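Local coordinates for 2'-deoxycytidine 5'-triphosphate deaminase (Agrobacterium tumefaciens, PDB 2R9Q), which probably catalyses the hydrolytic deamination of dCTP to dUTP, releasing ammonia, at residues G201-E213 and L326-E338. Sequence-based numbering, arbitrary orientation.
Sequences GIALSIDLKGFGE and LEHGQIVGRLVYE
His328, Ile206 and Leu204 bury the most surface where 201-213 pairs with 326-338. His328 ND1 accepts the backbone N-H of Leu208 at 2.9 Å, with the donor lying in the ring plane, consistent with an unprotonated ND1. CG anti to the backbone N (chi1 180°) carries the imidazole alongside 207-209, where Lys209 CD sits 3.4 Å from the ring centroid, almost on the ring normal: a CH-pi contact over one face, with Ile206 O over the opposite one. Asp207 OD1 comes to the ring edge near CE1, its carboxylate turned 79° from the imidazole plane; the same oxygen takes the N-H of Lys209, an Asx turn, while Asp207 OD2 is held by a salt bridge to Arg312.

Ile206 is gripped by two backbone bonds, its N donating to Gln330 O and its O accepting from Gly329 N, each at 2.9 Å. These tie it to the type II turn Glu327-Gln330, while its CB meets Val332 CG1 at 4.0 Å and its CG2 lies equally near Leu326 CG.

Leu204 N bonds Gly333 O with the donor 37° out of the carbonyl plane, and Leu204 O receives Val332 N at 2.8 Å nearly straight (175°) and Gly333 N only weakly. Two residues thus face one, a classic beta bulge that shifts the antiparallel register by one. Beyond it, Leu335 N donates to Ile202 O, and Ile202 CG2 comes within 3.7 Å of Tyr337 CE2.

Strand 202-205 forms one border of a four-stranded antiparallel sheet within the chain, next to 331-339, whose other neighbour is 275-281; Leu204 touches Met279 there. Backbone bonds of Ser205 with Arg266 and of Asp207 with Val264 join 201-213 to strand 261-269 of the five-stranded sheet, with Ser205 OG bonded to Glu267 and Arg266, and strand 289-292 packs on Leu326 and Val332.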
loop_
_atom_site.group_PDB
_atom_site.type_symbol
_atom_site.label_atom_id
_atom_site.label_comp_id
_atom_site.label_asym_id
_atom_site.label_seq_id
_atom_site.Cartn_x
_atom_site.Cartn_y
_atom_site.Cartn_z
ATOM N N GLY B 201 -0.936 6.697 -35.940
ATOM C CA GLY B 201 0.394 6.778 -36.548
ATOM C C GLY B 201 1.130 5.447 -36.521
ATOM O O GLY B 201 0.497 4.404 -36.569
ATOM N N ILE B 202 2.457 5.467 -36.414
ATOM C CA ILE B 202 3.240 4.214 -36.388
ATOM C C ILE B 202 3.194 3.538 -34.998
ATOM O O ILE B 202 3.273 4.199 -33.980
ATOM C CB ILE B 202 4.691 4.375 -36.990
ATOM C CG1 ILE B 202 5.772 4.659 -35.931
ATOM C CG2 ILE B 202 4.722 5.441 -38.111
ATOM C CD1 ILE B 202 6.565 3.433 -35.535
ATOM N N ALA B 203 3.019 2.218 -34.975
ATOM C CA ALA B 203 2.808 1.471 -33.737
ATOM C C ALA B 203 4.125 1.010 -33.115
ATOM O O ALA B 203 5.063 0.620 -33.803
ATOM C CB ALA B 203 1.856 0.276 -33.959
ATOM N N LEU B 204 4.190 1.094 -31.799
ATOM C CA LEU B 204 5.375 0.713 -31.060
ATOM C C LEU B 204 5.077 -0.520 -30.213
ATOM O O LEU B 204 4.083 -0.579 -29.502
ATOM C CB LEU B 204 5.890 1.893 -30.218
ATOM C CG LEU B 204 6.452 3.093 -31.032
ATOM C CD1 LEU B 204 6.586 4.346 -30.214
ATOM C CD2 LEU B 204 7.755 2.789 -31.702
ATOM N N SER B 205 5.944 -1.514 -30.308
ATOM C CA SER B 205 5.774 -2.743 -29.571
ATOM C C SER B 205 6.944 -2.947 -28.606
ATOM O O SER B 205 7.994 -2.348 -28.758
ATOM C CB SER B 205 5.613 -3.931 -30.531
ATOM O OG SER B 205 6.745 -4.066 -31.348
ATOM N N ILE B 206 6.724 -3.801 -27.607
ATOM C CA ILE B 206 7.663 -3.950 -26.505
ATOM C C ILE B 206 8.698 -5.044 -26.759
ATOM O O ILE B 206 8.360 -6.126 -27.194
ATOM C CB ILE B 206 6.913 -4.153 -25.129
ATOM C CG1 ILE B 206 7.787 -3.661 -23.974
ATOM C CG2 ILE B 206 6.448 -5.576 -24.943
ATOM C CD1 ILE B 206 7.739 -2.139 -23.814
ATOM N N ASP B 207 9.959 -4.738 -26.479
ATOM C CA ASP B 207 11.034 -5.700 -26.578
ATOM C C ASP B 207 11.349 -6.286 -25.216
ATOM O O ASP B 207 11.939 -5.618 -24.365
ATOM C CB ASP B 207 12.282 -5.045 -27.126
ATOM C CG ASP B 207 13.289 -6.052 -27.644
ATOM O OD1 ASP B 207 13.442 -7.166 -27.066
ATOM O OD2 ASP B 207 13.928 -5.717 -28.663
ATOM N N LEU B 208 10.989 -7.548 -25.039
ATOM C CA LEU B 208 11.204 -8.281 -23.802
ATOM C C LEU B 208 12.214 -9.455 -23.973
ATOM O O LEU B 208 12.352 -10.300 -23.102
ATOM C CB LEU B 208 9.836 -8.773 -23.294
ATOM C CG LEU B 208 9.121 -8.032 -22.169
ATOM C CD1 LEU B 208 9.626 -6.620 -21.981
ATOM C CD2 LEU B 208 7.597 -8.066 -22.383
ATOM N N LYS B 209 12.928 -9.474 -25.094
ATOM C CA LYS B 209 13.881 -10.558 -25.398
ATOM C C LYS B 209 15.215 -10.366 -24.673
ATOM O O LYS B 209 15.830 -11.343 -24.232
ATOM C CB LYS B 209 14.087 -10.738 -26.907
ATOM C CG LYS B 209 13.678 -12.114 -27.441
ATOM C CD LYS B 209 12.185 -12.239 -27.720
ATOM C CE LYS B 209 11.823 -13.570 -28.362
ATOM N NZ LYS B 209 12.049 -14.747 -27.448
ATOM N N GLY B 210 15.643 -9.119 -24.521
ATOM C CA GLY B 210 16.801 -8.821 -23.694
ATOM C C GLY B 210 17.910 -8.168 -24.483
ATOM O O GLY B 210 17.977 -8.314 -25.684
ATOM N N PHE B 211 18.764 -7.425 -23.794
ATOM C CA PHE B 211 19.886 -6.745 -24.439
ATOM C C PHE B 211 21.203 -7.120 -23.803
ATOM O O PHE B 211 21.324 -7.148 -22.586
ATOM C CB PHE B 211 19.676 -5.233 -24.402
ATOM C CG PHE B 211 18.465 -4.794 -25.172
ATOM C CD1 PHE B 211 17.313 -4.370 -24.514
ATOM C CD2 PHE B 211 18.460 -4.851 -26.561
ATOM C CE1 PHE B 211 16.197 -4.000 -25.233
ATOM C CE2 PHE B 211 17.359 -4.481 -27.274
ATOM C CZ PHE B 211 16.222 -4.054 -26.616
ATOM N N GLY B 212 22.177 -7.416 -24.658
ATOM C CA GLY B 212 23.547 -7.705 -24.249
ATOM C C GLY B 212 23.702 -9.145 -23.814
ATOM O O GLY B 212 22.850 -9.973 -24.122
ATOM N N GLU B 213 24.785 -9.410 -23.079
ATOM C CA GLU B 213 25.198 -10.767 -22.694
ATOM C C GLU B 213 24.343 -11.332 -21.576
ATOM O O GLU B 213 24.061 -12.535 -21.557
ATOM C CB GLU B 213 26.683 -10.776 -22.258
ATOM N N LEU B 326 2.832 -8.898 -19.489
ATOM C CA LEU B 326 3.162 -8.209 -20.708
ATOM C C LEU B 326 4.097 -9.101 -21.502
ATOM O O LEU B 326 5.067 -9.619 -20.982
ATOM C CB LEU B 326 3.805 -6.845 -20.424
ATOM C CG LEU B 326 4.234 -5.961 -21.610
ATOM C CD1 LEU B 326 3.078 -5.421 -22.453
ATOM C CD2 LEU B 326 5.120 -4.819 -21.076
ATOM N N GLU B 327 3.787 -9.261 -22.776
ATOM C CA GLU B 327 4.514 -10.197 -23.632
ATOM C C GLU B 327 5.216 -9.425 -24.742
ATOM O O GLU B 327 4.694 -8.402 -25.223
ATOM C CB GLU B 327 3.553 -11.269 -24.211
ATOM C CG GLU B 327 2.944 -12.184 -23.157
ATOM C CD GLU B 327 1.843 -13.076 -23.708
ATOM O OE1 GLU B 327 2.192 -13.988 -24.511
ATOM O OE2 GLU B 327 0.633 -12.867 -23.341
ATOM N N HIS B 328 6.408 -9.915 -25.097
ATOM C CA HIS B 328 7.219 -9.415 -26.215
ATOM C C HIS B 328 6.403 -9.263 -27.517
ATOM O O HIS B 328 5.558 -10.103 -27.835
ATOM C CB HIS B 328 8.389 -10.375 -26.444
ATOM C CG HIS B 328 9.299 -9.981 -27.575
ATOM N ND1 HIS B 328 10.385 -9.149 -27.405
ATOM C CD2 HIS B 328 9.278 -10.303 -28.888
ATOM C CE1 HIS B 328 11.000 -8.981 -28.563
ATOM N NE2 HIS B 328 10.342 -9.669 -29.480
ATOM N N GLY B 329 6.650 -8.185 -28.255
ATOM C CA GLY B 329 5.864 -7.868 -29.447
ATOM C C GLY B 329 4.515 -7.234 -29.178
ATOM O O GLY B 329 3.876 -6.765 -30.088
ATOM N N GLN B 330 4.077 -7.197 -27.927
ATOM C CA GLN B 330 2.831 -6.514 -27.584
ATOM C C GLN B 330 2.922 -5.034 -27.957
ATOM O O GLN B 330 3.878 -4.344 -27.563
ATOM C CB GLN B 330 2.564 -6.666 -26.104
ATOM C CG GLN B 330 1.458 -5.799 -25.519
ATOM C CD GLN B 330 0.091 -6.193 -25.982
ATOM O OE1 GLN B 330 -0.309 -7.333 -25.843
ATOM N NE2 GLN B 330 -0.654 -5.234 -26.505
ATOM N N ILE B 331 1.912 -4.554 -28.694
ATOM C CA ILE B 331 1.765 -3.119 -28.973
ATOM C C ILE B 331 1.385 -2.284 -27.742
ATOM O O ILE B 331 0.440 -2.609 -27.026
ATOM C CB ILE B 331 0.758 -2.835 -30.110
ATOM C CG1 ILE B 331 1.274 -3.450 -31.424
ATOM C CG2 ILE B 331 0.529 -1.316 -30.260
ATOM C CD1 ILE B 331 0.218 -3.564 -32.517
ATOM N N VAL B 332 2.140 -1.204 -27.519
ATOM C CA VAL B 332 2.034 -0.400 -26.290
ATOM C C VAL B 332 1.773 1.091 -26.511
ATOM O O VAL B 332 1.322 1.804 -25.609
ATOM C CB VAL B 332 3.270 -0.604 -25.367
ATOM C CG1 VAL B 332 3.445 -2.101 -25.046
ATOM C CG2 VAL B 332 4.551 0.032 -25.969
ATOM N N GLY B 333 2.051 1.551 -27.712
ATOM C CA GLY B 333 1.769 2.914 -28.094
ATOM C C GLY B 333 1.780 3.186 -29.585
ATOM O O GLY B 333 2.053 2.316 -30.419
ATOM N N ARG B 334 1.536 4.440 -29.892
ATOM C CA ARG B 334 1.385 4.903 -31.239
ATOM C C ARG B 334 2.117 6.294 -31.379
ATOM O O ARG B 334 1.808 7.262 -30.683
ATOM C CB ARG B 334 -0.126 4.858 -31.468
ATOM C CG ARG B 334 -0.726 5.603 -32.568
ATOM C CD ARG B 334 -2.262 5.664 -32.320
ATOM N NE ARG B 334 -2.724 6.502 -31.179
ATOM C CZ ARG B 334 -3.095 7.790 -31.254
ATOM N NH1 ARG B 334 -3.017 8.463 -32.398
ATOM N NH2 ARG B 334 -3.522 8.434 -30.174
ATOM N N LEU B 335 3.164 6.331 -32.203
ATOM C CA LEU B 335 3.904 7.554 -32.475
ATOM C C LEU B 335 3.212 8.330 -33.593
ATOM O O LEU B 335 3.155 7.880 -34.731
ATOM C CB LEU B 335 5.336 7.251 -32.842
ATOM C CG LEU B 335 6.372 8.373 -32.769
ATOM C CD1 LEU B 335 6.491 8.977 -31.349
ATOM C CD2 LEU B 335 7.729 7.861 -33.295
ATOM N N VAL B 336 2.669 9.489 -33.225
ATOM C CA VAL B 336 1.903 10.353 -34.115
ATOM C C VAL B 336 2.768 11.526 -34.643
ATOM O O VAL B 336 3.404 12.230 -33.874
ATOM C CB VAL B 336 0.661 10.874 -33.406
ATOM C CG1 VAL B 336 -0.016 11.932 -34.234
ATOM C CG2 VAL B 336 -0.296 9.716 -33.092
ATOM N N TYR B 337 2.770 11.708 -35.964
ATOM C CA TYR B 337 3.614 12.686 -36.635
ATOM C C TYR B 337 2.829 13.969 -36.954
ATOM O O TYR B 337 1.633 13.938 -37.220
ATOM C CB TYR B 337 4.226 12.092 -37.906
ATOM C CG TYR B 337 5.304 11.066 -37.644
ATOM C CD1 TYR B 337 6.639 11.409 -37.681
ATOM C CD2 TYR B 337 4.983 9.744 -37.350
ATOM C CE1 TYR B 337 7.625 10.482 -37.419
ATOM C CE2 TYR B 337 5.978 8.802 -37.088
ATOM C CZ TYR B 337 7.299 9.173 -37.135
ATOM O OH TYR B 337 8.298 8.239 -36.892
ATOM N N GLU B 338 3.535 15.088 -36.914
ATOM C CA GLU B 338 2.973 16.384 -37.179
ATOM C C GLU B 338 4.029 17.219 -37.927
ATOM O O GLU B 338 5.235 17.108 -37.651
ATOM C CB GLU B 338 2.569 17.022 -35.846
ATOM C CG GLU B 338 1.679 18.243 -35.945
ATOM C CD GLU B 338 1.284 18.841 -34.595
ATOM O OE1 GLU B 338 1.524 18.200 -33.526
ATOM O OE2 GLU B 338 0.724 19.964 -34.619
#